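Local atomic coordinates of nucleocapsid protein (Schmallenberg virus, PDB entry 4JNG), a protein that encapsidates the viral RNA genome, protecting it from nucleases and forming the helical nucleocapsid that serves as template for transcription and replication. Residues E149-D153 with K179-Y185; V161-H165 with A204-G209; F37-R41 with E117-V123. One frame throughout, in Å; residues are numbered along the deposited sequence.

Contact 1: E149-D153 with K179-Y185. With nucleotides of chain A.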
loop_
_atom_site.group_PDB
_atom_site.type_symbol
_atom_site.label_atom_id
_atom_site.label_comp_id
_atom_site.label_asym_id
_atom_site.label_seq_id
_atom_site.Cartn_x
_atom_site.Cartn_y
_atom_site.Cartn_z
ATOM N N GLU B 149 2.002 -27.440 -10.578
ATOM C CA GLU B 149 0.812 -28.038 -9.939
ATOM C C GLU B 149 -0.256 -28.548 -10.930
ATOM O O GLU B 149 -1.128 -29.338 -10.566
ATOM C CB GLU B 149 0.207 -27.068 -8.908
ATOM C CG GLU B 149 -0.616 -25.914 -9.467
ATOM C CD GLU B 149 0.194 -24.841 -10.176
ATOM O OE1 GLU B 149 1.431 -24.728 -9.979
ATOM O OE2 GLU B 149 -0.434 -24.095 -10.945
ATOM N N MET B 150 -0.178 -28.103 -12.182
ATOM C CA MET B 150 -0.988 -28.667 -13.260
ATOM C C MET B 150 -0.614 -30.122 -13.615
ATOM O O MET B 150 -1.353 -30.784 -14.349
ATOM C CB MET B 150 -0.812 -27.840 -14.537
ATOM C CG MET B 150 -1.246 -26.391 -14.471
ATOM S SD MET B 150 -1.204 -25.661 -16.126
ATOM C CE MET B 150 0.525 -25.286 -16.365
ATOM N N PHE B 151 0.532 -30.608 -13.132
ATOM C CA PHE B 151 1.004 -31.951 -13.459
ATOM C C PHE B 151 1.465 -32.698 -12.210
ATOM O O PHE B 151 2.631 -33.071 -12.085
ATOM C CB PHE B 151 2.153 -31.865 -14.481
ATOM C CG PHE B 151 1.826 -31.033 -15.687
ATOM C CD1 PHE B 151 0.896 -31.475 -16.613
ATOM C CD2 PHE B 151 2.436 -29.806 -15.888
ATOM C CE1 PHE B 151 0.575 -30.706 -17.719
ATOM C CE2 PHE B 151 2.130 -29.035 -16.993
ATOM C CZ PHE B 151 1.192 -29.484 -17.907
ATOM N N LEU B 152 0.544 -32.925 -11.279
ATOM C CA LEU B 152 0.859 -33.697 -10.073
ATOM C C LEU B 152 1.432 -35.096 -10.402
ATOM O O LEU B 152 2.335 -35.568 -9.717
ATOM C CB LEU B 152 -0.376 -33.789 -9.160
ATOM C CG LEU B 152 -0.601 -32.748 -8.041
ATOM C CD1 LEU B 152 0.356 -31.564 -8.020
ATOM C CD2 LEU B 152 -2.043 -32.254 -8.061
ATOM N N ASP B 153 0.943 -35.730 -11.467
ATOM C CA ASP B 153 1.447 -37.044 -11.893
ATOM C C ASP B 153 2.929 -37.008 -12.294
ATOM O O ASP B 153 3.720 -37.850 -11.854
ATOM C CB ASP B 153 0.600 -37.582 -13.059
ATOM C CG ASP B 153 1.070 -38.947 -13.560
ATOM O OD1 ASP B 153 2.179 -39.034 -14.135
ATOM O OD2 ASP B 153 0.319 -39.931 -13.402
ATOM N N LYS B 179 -5.912 -23.506 -6.165
ATOM C CA LYS B 179 -5.752 -24.120 -7.479
ATOM C C LYS B 179 -5.347 -25.581 -7.396
ATOM O O LYS B 179 -5.973 -26.444 -8.023
ATOM C CB LYS B 179 -4.725 -23.363 -8.335
ATOM C CG LYS B 179 -4.778 -23.794 -9.794
ATOM C CD LYS B 179 -3.814 -23.034 -10.687
ATOM C CE LYS B 179 -3.613 -23.756 -12.018
ATOM N NZ LYS B 179 -4.851 -23.905 -12.829
ATOM N N VAL B 180 -4.292 -25.855 -6.640
ATOM C CA VAL B 180 -3.726 -27.197 -6.590
ATOM C C VAL B 180 -4.738 -28.209 -6.061
ATOM O O VAL B 180 -4.816 -29.337 -6.552
ATOM C CB VAL B 180 -2.398 -27.245 -5.786
ATOM C CG1 VAL B 180 -2.616 -26.966 -4.305
ATOM C CG2 VAL B 180 -1.703 -28.585 -5.988
ATOM N N LEU B 181 -5.552 -27.788 -5.099
ATOM C CA LEU B 181 -6.502 -28.695 -4.477
ATOM C C LEU B 181 -7.607 -29.159 -5.423
ATOM O O LEU B 181 -8.255 -30.173 -5.147
ATOM C CB LEU B 181 -7.056 -28.082 -3.190
ATOM C CG LEU B 181 -5.931 -27.954 -2.153
ATOM C CD1 LEU B 181 -6.337 -27.055 -0.999
ATOM C CD2 LEU B 181 -5.493 -29.325 -1.653
ATOM N N ARG B 182 -7.805 -28.458 -6.543
ATOM C CA ARG B 182 -8.743 -28.942 -7.563
ATOM C C ARG B 182 -8.099 -29.454 -8.855
ATOM O O ARG B 182 -8.803 -29.767 -9.814
ATOM C CB ARG B 182 -9.844 -27.918 -7.861
ATOM C CG ARG B 182 -9.426 -26.489 -8.129
ATOM C CD ARG B 182 -10.675 -25.690 -8.482
ATOM N NE ARG B 182 -10.360 -24.358 -9.001
ATOM C CZ ARG B 182 -10.517 -23.213 -8.339
ATOM N NH1 ARG B 182 -11.002 -23.190 -7.099
ATOM N NH2 ARG B 182 -10.193 -22.072 -8.933
ATOM N N GLN B 183 -6.775 -29.584 -8.866
ATOM C CA GLN B 183 -6.100 -30.262 -9.966
ATOM C C GLN B 183 -6.321 -31.756 -9.829
ATOM O O GLN B 183 -6.567 -32.250 -8.725
ATOM C CB GLN B 183 -4.602 -29.943 -9.965
ATOM C CG GLN B 183 -4.308 -28.470 -10.165
ATOM C CD GLN B 183 -5.013 -27.911 -11.386
ATOM O OE1 GLN B 183 -4.837 -28.413 -12.501
ATOM N NE2 GLN B 183 -5.829 -26.882 -11.186
ATOM N N ARG B 184 -6.254 -32.472 -10.948
ATOM C CA ARG B 184 -6.366 -33.926 -10.913
ATOM C C ARG B 184 -5.015 -34.615 -11.077
ATOM O O ARG B 184 -4.011 -33.985 -11.425
ATOM C CB ARG B 184 -7.408 -34.464 -11.903
ATOM C CG ARG B 184 -7.437 -33.871 -13.300
ATOM C CD ARG B 184 -8.755 -34.229 -13.979
ATOM N NE ARG B 184 -9.890 -33.567 -13.336
ATOM C CZ ARG B 184 -11.156 -33.652 -13.744
ATOM N NH1 ARG B 184 -11.482 -34.370 -14.815
ATOM N NH2 ARG B 184 -12.107 -33.007 -13.074
ATOM N N TYR B 185 -5.005 -35.913 -10.789
ATOM C CA TYR B 185 -3.795 -36.715 -10.805
ATOM C C TYR B 185 -3.937 -37.801 -11.860
ATOM O O TYR B 185 -4.685 -38.758 -11.674
ATOM C CB TYR B 185 -3.561 -37.325 -9.420
ATOM C CG TYR B 185 -2.373 -38.255 -9.341
ATOM C CD1 TYR B 185 -1.080 -37.757 -9.208
ATOM C CD2 TYR B 185 -2.542 -39.635 -9.396
ATOM C CE1 TYR B 185 0.012 -38.607 -9.137
ATOM C CE2 TYR B 185 -1.455 -40.491 -9.326
ATOM C CZ TYR B 185 -0.182 -39.973 -9.197
ATOM O OH TYR B 185 0.893 -40.825 -9.126
ATOM P P U A 22 -13.501 -28.031 -12.627
ATOM O OP1 U A 22 -14.281 -28.701 -13.693
ATOM O OP2 U A 22 -13.853 -28.244 -11.200
ATOM O "O5'" U A 22 -11.968 -28.406 -12.847
ATOM C "C5'" U A 22 -11.001 -28.186 -11.811
ATOM C "C4'" U A 22 -9.609 -28.217 -12.393
ATOM O "O4'" U A 22 -9.408 -29.456 -13.109
ATOM C "C3'" U A 22 -9.277 -27.093 -13.373
ATOM O "O3'" U A 22 -8.174 -26.384 -12.844
ATOM C "C2'" U A 22 -8.970 -27.803 -14.693
ATOM O "O2'" U A 22 -7.912 -27.230 -15.439
ATOM C "C1'" U A 22 -8.595 -29.207 -14.225
ATOM N N1 U A 22 -8.859 -30.245 -15.229
ATOM C C2 U A 22 -7.820 -31.089 -15.580
ATOM O O2 U A 22 -6.709 -31.017 -15.085
ATOM N N3 U A 22 -8.139 -32.030 -16.525
ATOM C C4 U A 22 -9.355 -32.209 -17.148
ATOM O O4 U A 22 -9.481 -33.104 -17.985
ATOM C C5 U A 22 -10.377 -31.299 -16.731
ATOM C C6 U A 22 -10.101 -30.370 -15.810
ATOM P P U A 23 -8.350 -24.882 -12.400
ATOM O OP1 U A 23 -7.184 -24.497 -11.584
ATOM O OP2 U A 23 -9.712 -24.722 -11.835
ATOM O "O5'" U A 23 -8.228 -24.131 -13.790
ATOM C "C5'" U A 23 -8.996 -22.968 -13.960
ATOM C "C4'" U A 23 -8.827 -22.394 -15.335
ATOM O "O4'" U A 23 -10.158 -22.027 -15.787
ATOM C "C3'" U A 23 -7.987 -21.116 -15.379
ATOM O "O3'" U A 23 -6.685 -21.299 -15.952
ATOM C "C2'" U A 23 -8.861 -20.148 -16.175
ATOM O "O2'" U A 23 -8.691 -20.224 -17.571
ATOM C "C1'" U A 23 -10.264 -20.624 -15.809
ATOM N N1 U A 23 -10.723 -20.145 -14.494
ATOM C C2 U A 23 -11.018 -18.800 -14.391
ATOM O O2 U A 23 -10.928 -18.031 -15.331
ATOM N N3 U A 23 -11.437 -18.393 -13.149
ATOM C C4 U A 23 -11.588 -19.172 -12.022
ATOM O O4 U A 23 -11.973 -18.653 -10.972
ATOM C C5 U A 23 -11.259 -20.551 -12.205
ATOM C C6 U A 23 -10.853 -20.981 -13.406
ATOM P P U A 24 -5.375 -20.763 -15.192
ATOM O OP1 U A 24 -4.187 -20.987 -16.089
ATOM O OP2 U A 24 -5.365 -21.324 -13.822
ATOM O "O5'" U A 24 -5.619 -19.199 -15.060
ATOM C "C5'" U A 24 -5.888 -18.371 -16.199
ATOM C "C4'" U A 24 -6.288 -16.990 -15.743
ATOM O "O4'" U A 24 -7.633 -17.024 -15.185
ATOM C "C3'" U A 24 -5.442 -16.389 -14.631
ATOM O "O3'" U A 24 -4.250 -15.805 -15.125
ATOM C "C2'" U A 24 -6.399 -15.358 -14.044
ATOM O "O2'" U A 24 -6.541 -14.169 -14.798
ATOM C "C1'" U A 24 -7.719 -16.123 -14.094
ATOM N N1 U A 24 -8.015 -16.887 -12.873
ATOM C C2 U A 24 -8.527 -16.190 -11.795
ATOM O O2 U A 24 -8.720 -14.986 -11.818
ATOM N N3 U A 24 -8.792 -16.954 -10.685
ATOM C C4 U A 24 -8.608 -18.313 -10.546
ATOM O O4 U A 24 -8.898 -18.859 -9.481
ATOM C C5 U A 24 -8.072 -18.962 -11.704
ATOM C C6 U A 24 -7.798 -18.244 -12.800
HETATM O O HOH W 1 -1.505 -35.365 -13.049
#
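Two donors grip the carbonyl oxygen of Lys179, the residue whose side chain crosses that of Glu149 at about a right angle. Arg182 N reaches it from one face of the carbonyl plane and Gln183 NE2 from the other, the latter 3.2 Å from Lys179 O in a fairly straight bond (158°). This bond lies close to the amide plane of Gln183 and fixes the rotation of the amide, whose NE2 also donates to U22 O3' of chain A at 2.9 Å. With CG beside the backbone N (chi1 -62°), Gln183 sets CG 3.3 Å from Glu149 O; the bend at chi2 then turns the amide toward the RNA. Lys179 runs extended to CE and then turns at chi4 (61°), so that NZ sits between two phosphates of chain A, 2.7 Å from U23 OP1 and 2.8 Å from U24 OP2. Glu149 OE2 meets the methylene Lys179 CE at 3.4 Å; its charge lies near the ammonium without pairing with it, and may temper it. Arg182 NE donates to U23 OP2, and a guanidinium face of Arg184 lies against the U22 base, both of chain A. These three basic residues are RNA-binding residues of the groove. Behind them, the branches of Leu152 divide: CD1 packs on Val180 CG2 and CD2 on Gln183 CB, while CB meets Tyr185 CD1. The Tyr185 ring lies obliquely against the backbone of Asp153, with CE1 3.5 Å from Asp153 CA, and one water bridges Asp153 N to Arg184 O. Gln183 O accepts from Trp193 NE1, and Tyr185 stacks on Phe157. The loop 149-153 is wedged between helix 177-181 and helix 93-110, where Glu149 touches His94 and Met150 touches Tyr99, while Val180 leans on helix 158-168.

Contact 2: V161-H165 with A204-G209; sequences VIEMH and AFNSVG
Helix segments 161-165 and 204-209 cross at -55° with their axes 9.4 Å apart, and they come nearest where Val161 meets Phe205, CA to CA 5.2 Å. The His165 and Phe205 rings form an offset stack, centroids 4.1 Å apart and planes only 11° from parallel, with His165 NE2 over the rim of the phenyl face near CD1 and CE1. The same NE2 donates to Phe205 O at 2.9 Å (159°), nearly in the plane of the imidazole. One residue therefore holds the histidine twice, by its ring and by its carbonyl, and the bond places a proton on NE2. Phe205 O also accepts from Gly209 N in the ordinary helical bond, so this oxygen serves two donors. Such packing of helix on helix builds the C-terminal lobe of the mainly helical orthobunyavirus nucleoprotein. Phe205 extends its ring toward helix 158-168, its CG placed opposite the backbone N, and Met164 CB and Val161 CB lie at the ring's edge. Met164 SD adds an oblique Met-aromatic contact. On the other side of the histidine, Val208 splits its methyls: CG1 packs 3.5 Å from His165 CD2, and CG2 lies 3.6 Å from Val161 CG2, with Ile162 CG1 a little farther off. A second subunit packs here too, its Arg223 on Met164 and its Gln227 on Phe205.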
loop_
_atom_site.group_PDB
_atom_site.type_symbol
_atom_site.label_atom_id
_atom_site.label_comp_id
_atom_site.label_asym_id
_atom_site.label_seq_id
_atom_site.Cartn_x
_atom_site.Cartn_y
_atom_site.Cartn_z
ATOM N N VAL B 161 2.469 -30.778 -2.044
ATOM C CA VAL B 161 3.011 -30.801 -0.684
ATOM C C VAL B 161 3.951 -29.620 -0.429
ATOM O O VAL B 161 4.020 -29.120 0.692
ATOM C CB VAL B 161 3.686 -32.152 -0.330
ATOM C CG1 VAL B 161 2.713 -33.304 -0.542
ATOM C CG2 VAL B 161 4.972 -32.380 -1.121
ATOM N N ILE B 162 4.660 -29.166 -1.464
ATOM C CA ILE B 162 5.451 -27.927 -1.375
ATOM C C ILE B 162 4.576 -26.742 -0.944
ATOM O O ILE B 162 5.034 -25.845 -0.233
ATOM C CB ILE B 162 6.140 -27.586 -2.714
ATOM C CG1 ILE B 162 7.335 -28.523 -2.957
ATOM C CG2 ILE B 162 6.629 -26.136 -2.724
ATOM C CD1 ILE B 162 7.889 -28.479 -4.371
ATOM N N GLU B 163 3.325 -26.738 -1.394
ATOM C CA GLU B 163 2.402 -25.662 -1.056
ATOM C C GLU B 163 1.862 -25.835 0.360
ATOM O O GLU B 163 1.738 -24.857 1.100
ATOM C CB GLU B 163 1.262 -25.597 -2.065
ATOM C CG GLU B 163 0.892 -24.179 -2.459
ATOM C CD GLU B 163 0.738 -24.016 -3.959
ATOM O OE1 GLU B 163 1.725 -23.622 -4.615
ATOM O OE2 GLU B 163 -0.363 -24.290 -4.479
ATOM N N MET B 164 1.550 -27.076 0.735
ATOM C CA MET B 164 1.154 -27.379 2.108
ATOM C C MET B 164 2.217 -26.852 3.063
ATOM O O MET B 164 1.913 -26.065 3.958
ATOM C CB MET B 164 0.949 -28.887 2.315
ATOM C CG MET B 164 -0.411 -29.396 1.862
ATOM S SD MET B 164 -0.603 -31.179 2.067
ATOM C CE MET B 164 -2.295 -31.404 1.534
ATOM N N HIS B 165 3.465 -27.265 2.843
ATOM C CA HIS B 165 4.593 -26.797 3.650
ATOM C C HIS B 165 4.723 -25.273 3.662
ATOM O O HIS B 165 5.161 -24.704 4.661
ATOM C CB HIS B 165 5.910 -27.433 3.178
ATOM C CG HIS B 165 6.052 -28.875 3.558
ATOM N ND1 HIS B 165 6.194 -29.287 4.866
ATOM C CD2 HIS B 165 6.074 -30.001 2.805
ATOM C CE1 HIS B 165 6.297 -30.604 4.903
ATOM N NE2 HIS B 165 6.229 -31.062 3.665
ATOM N N ALA B 204 5.630 -38.288 -0.205
ATOM C CA ALA B 204 6.221 -37.083 -0.809
ATOM C C ALA B 204 6.210 -35.873 0.141
ATOM O O ALA B 204 7.143 -35.060 0.129
ATOM C CB ALA B 204 5.514 -36.737 -2.111
ATOM N N PHE B 205 5.155 -35.752 0.948
ATOM C CA PHE B 205 5.094 -34.740 2.005
ATOM C C PHE B 205 6.293 -34.890 2.947
ATOM O O PHE B 205 6.917 -33.898 3.340
ATOM C CB PHE B 205 3.782 -34.877 2.792
ATOM C CG PHE B 205 3.607 -33.845 3.878
ATOM C CD1 PHE B 205 3.227 -32.544 3.566
ATOM C CD2 PHE B 205 3.813 -34.174 5.214
ATOM C CE1 PHE B 205 3.065 -31.592 4.558
ATOM C CE2 PHE B 205 3.648 -33.224 6.213
ATOM C CZ PHE B 205 3.275 -31.931 5.884
ATOM N N ASN B 206 6.595 -36.143 3.293
ATOM C CA ASN B 206 7.751 -36.504 4.114
ATOM C C ASN B 206 9.076 -36.159 3.424
ATOM O O ASN B 206 9.980 -35.599 4.050
ATOM C CB ASN B 206 7.695 -38.003 4.448
ATOM C CG ASN B 206 8.718 -38.416 5.490
ATOM O OD1 ASN B 206 8.819 -37.804 6.554
ATOM N ND2 ASN B 206 9.476 -39.468 5.196
ATOM N N SER B 207 9.182 -36.487 2.136
ATOM C CA SER B 207 10.383 -36.171 1.344
ATOM C C SER B 207 10.725 -34.681 1.389
ATOM O O SER B 207 11.858 -34.311 1.694
ATOM C CB SER B 207 10.212 -36.622 -0.109
ATOM O OG SER B 207 10.462 -38.012 -0.238
ATOM N N VAL B 208 9.733 -33.839 1.104
ATOM C CA VAL B 208 9.902 -32.383 1.181
ATOM C C VAL B 208 10.043 -31.946 2.630
ATOM O O VAL B 208 10.712 -30.957 2.920
ATOM C CB VAL B 208 8.717 -31.617 0.544
ATOM C CG1 VAL B 208 8.899 -30.107 0.686
ATOM C CG2 VAL B 208 8.582 -31.988 -0.922
ATOM N N GLY B 209 9.404 -32.685 3.533
ATOM C CA GLY B 209 9.479 -32.400 4.963
ATOM C C GLY B 209 10.865 -32.576 5.564
ATOM O O GLY B 209 11.141 -32.058 6.650
#

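Contact 3: F37-R41 with E117-V123; sequences FGVAR and EASAQIV. With nucleotides of chain A.
In the N-terminal lobe, the start of helix 37-45 packs on the C-terminal end of helix 112-121, with Phe37 and Arg41, one turn apart, making the main contacts. Ala118 CB sits over one face of the Phe37 ring, a CH-pi contact 4.0 Å from its centroid. Glu117 CG and Gln121 OE1 lie at the ring's edge. Gln121 OE1 approaches Phe37 CB to 3.4 Å, its amide plane turned 62° from the ring. Ile122 CD1 reaches Phe37 CB and, more distantly, Ala40 CB. Arg41 stretches away from its own backbone N (chi1 165°), and its NH1 donates to Gln121 O at 2.6 Å, the acceptor lying almost in the guanidinium plane. That carbonyl belongs to the last residue of helix 112-121, since Ile122 leaves helical geometry. Arg41 NH2 is bonded to Gln12 OE1 of the third subunit. Val123 lies beside Arg41, pointing the same way, with CG2 3.7 Å from Arg41 NH1, and Val123 CG1 touches U30 O2 of chain A at 3.5 Å. This is helix-on-helix packing of the N-terminal lobe, in which an arginine binding the final carbonyl of one helix also holds the N-terminal arm of another subunit.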
loop_
_atom_site.group_PDB
_atom_site.type_symbol
_atom_site.label_atom_id
_atom_site.label_comp_id
_atom_site.label_asym_id
_atom_site.label_seq_id
_atom_site.Cartn_x
_atom_site.Cartn_y
_atom_site.Cartn_z
ATOM N N PHE B 37 17.556 -26.120 -23.413
ATOM C CA PHE B 37 17.763 -25.771 -22.012
ATOM C C PHE B 37 18.223 -24.332 -21.786
ATOM O O PHE B 37 18.027 -23.794 -20.700
ATOM C CB PHE B 37 18.749 -26.740 -21.349
ATOM C CG PHE B 37 18.268 -28.169 -21.276
ATOM C CD1 PHE B 37 16.925 -28.495 -21.402
ATOM C CD2 PHE B 37 19.173 -29.192 -21.041
ATOM C CE1 PHE B 37 16.500 -29.807 -21.317
ATOM C CE2 PHE B 37 18.748 -30.506 -20.957
ATOM C CZ PHE B 37 17.413 -30.815 -21.093
ATOM N N GLY B 38 18.843 -23.715 -22.788
ATOM C CA GLY B 38 19.212 -22.297 -22.704
ATOM C C GLY B 38 17.974 -21.419 -22.700
ATOM O O GLY B 38 17.900 -20.416 -21.982
ATOM N N VAL B 39 17.000 -21.789 -23.521
ATOM C CA VAL B 39 15.756 -21.041 -23.606
ATOM C C VAL B 39 15.004 -21.144 -22.278
ATOM O O VAL B 39 14.494 -20.137 -21.777
ATOM C CB VAL B 39 14.875 -21.535 -24.774
ATOM C CG1 VAL B 39 13.512 -20.871 -24.744
ATOM C CG2 VAL B 39 15.565 -21.255 -26.102
ATOM N N ALA B 40 14.951 -22.343 -21.699
ATOM C CA ALA B 40 14.285 -22.521 -20.403
ATOM C C ALA B 40 15.093 -21.859 -19.290
ATOM O O ALA B 40 14.522 -21.339 -18.336
ATOM C CB ALA B 40 14.057 -23.993 -20.096
ATOM N N ARG B 41 16.417 -21.873 -19.416
ATOM C CA ARG B 41 17.274 -21.214 -18.434
ATOM C C ARG B 41 16.941 -19.730 -18.320
ATOM O O ARG B 41 16.909 -19.170 -17.228
ATOM C CB ARG B 41 18.751 -21.365 -18.813
ATOM C CG ARG B 41 19.657 -20.420 -18.042
ATOM C CD ARG B 41 21.101 -20.443 -18.518
ATOM N NE ARG B 41 21.835 -19.424 -17.782
ATOM C CZ ARG B 41 22.295 -19.565 -16.543
ATOM N NH1 ARG B 41 22.136 -20.702 -15.867
ATOM N NH2 ARG B 41 22.932 -18.552 -15.976
ATOM N N GLU B 117 23.006 -32.249 -18.349
ATOM C CA GLU B 117 23.066 -30.896 -18.931
ATOM C C GLU B 117 21.999 -29.953 -18.351
ATOM O O GLU B 117 22.301 -28.792 -18.052
ATOM C CB GLU B 117 23.050 -30.890 -20.472
ATOM C CG GLU B 117 22.078 -31.829 -21.164
ATOM C CD GLU B 117 22.217 -31.805 -22.681
ATOM O OE1 GLU B 117 21.476 -32.537 -23.370
ATOM O OE2 GLU B 117 23.078 -31.062 -23.196
ATOM N N ALA B 118 20.772 -30.436 -18.166
ATOM C CA ALA B 118 19.745 -29.606 -17.520
ATOM C C ALA B 118 20.272 -29.126 -16.179
ATOM O O ALA B 118 20.190 -27.948 -15.863
ATOM C CB ALA B 118 18.448 -30.369 -17.331
ATOM N N SER B 119 20.865 -30.045 -15.420
ATOM C CA SER B 119 21.385 -29.741 -14.085
ATOM C C SER B 119 22.493 -28.682 -14.085
ATOM O O SER B 119 22.650 -27.954 -13.103
ATOM C CB SER B 119 21.859 -31.022 -13.382
ATOM O OG SER B 119 23.087 -31.503 -13.921
ATOM N N ALA B 120 23.239 -28.580 -15.184
ATOM C CA ALA B 120 24.328 -27.609 -15.286
ATOM C C ALA B 120 23.895 -26.253 -15.847
ATOM O O ALA B 120 24.558 -25.251 -15.592
ATOM C CB ALA B 120 25.476 -28.184 -16.107
ATOM N N GLN B 121 22.783 -26.213 -16.582
ATOM C CA GLN B 121 22.301 -24.972 -17.205
ATOM C C GLN B 121 21.123 -24.296 -16.490
ATOM O O GLN B 121 21.084 -23.070 -16.396
ATOM C CB GLN B 121 21.873 -25.243 -18.641
ATOM C CG GLN B 121 22.999 -25.531 -19.604
ATOM C CD GLN B 121 22.449 -25.910 -20.954
ATOM O OE1 GLN B 121 22.154 -27.076 -21.211
ATOM N NE2 GLN B 121 22.275 -24.920 -21.818
ATOM N N ILE B 122 20.173 -25.086 -15.994
ATOM C CA ILE B 122 18.886 -24.544 -15.514
ATOM C C ILE B 122 18.823 -24.296 -14.006
ATOM O O ILE B 122 19.150 -25.170 -13.193
ATOM C CB ILE B 122 17.715 -25.444 -15.954
ATOM C CG1 ILE B 122 17.674 -25.512 -17.481
ATOM C CG2 ILE B 122 16.380 -24.924 -15.420
ATOM C CD1 ILE B 122 16.814 -26.628 -18.019
ATOM N N VAL B 123 18.360 -23.097 -13.654
ATOM C CA VAL B 123 18.287 -22.639 -12.281
ATOM C C VAL B 123 16.829 -22.369 -11.908
ATOM O O VAL B 123 16.127 -21.663 -12.617
ATOM C CB VAL B 123 19.123 -21.358 -12.102
ATOM C CG1 VAL B 123 19.194 -20.973 -10.642
ATOM C CG2 VAL B 123 20.535 -21.564 -12.645
ATOM P P U A 30 16.932 -14.615 -5.758
ATOM O OP1 U A 30 16.700 -13.960 -4.446
ATOM O OP2 U A 30 17.471 -13.825 -6.895
ATOM O "O5'" U A 30 17.884 -15.868 -5.507
ATOM C "C5'" U A 30 17.609 -17.102 -6.180
ATOM C "C4'" U A 30 18.769 -18.068 -6.112
ATOM O "O4'" U A 30 18.839 -18.780 -7.380
ATOM C "C3'" U A 30 20.164 -17.487 -5.892
ATOM O "O3'" U A 30 20.504 -17.437 -4.506
ATOM C "C2'" U A 30 21.047 -18.499 -6.614
ATOM O "O2'" U A 30 21.306 -19.658 -5.849
ATOM C "C1'" U A 30 20.182 -18.850 -7.821
ATOM N N1 U A 30 20.355 -17.930 -8.955
ATOM C C2 U A 30 21.354 -18.221 -9.865
ATOM O O2 U A 30 22.072 -19.202 -9.769
ATOM N N3 U A 30 21.469 -17.330 -10.901
ATOM C C4 U A 30 20.716 -16.195 -11.114
ATOM O O4 U A 30 20.948 -15.490 -12.097
ATOM C C5 U A 30 19.711 -15.955 -10.123
ATOM C C6 U A 30 19.568 -16.809 -9.103
#

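Contact 3 closes before the other two open, whereas contacts 1 and 2 interleave along the chain in the order 149-153, 161-165, 179-185, 204-209. The centres of contacts 1 and 2 are about 14 Å apart, and they touch where Val180 CG1 meets Glu163 OE2 between the successive helices 158-168 and 177-181. Contact 3 lies about 25 Å from either, centre to centre, and opposite contact 1 across the middle of the chain. Helix 93-110 lies between them, as both pack on it. Contacts 1 and 3 each meet the bound RNA, and all three reach other subunits, contacts 1 and 2 the second and contact 3 the third, so packing adjoins both RNA binding and oligomerisation.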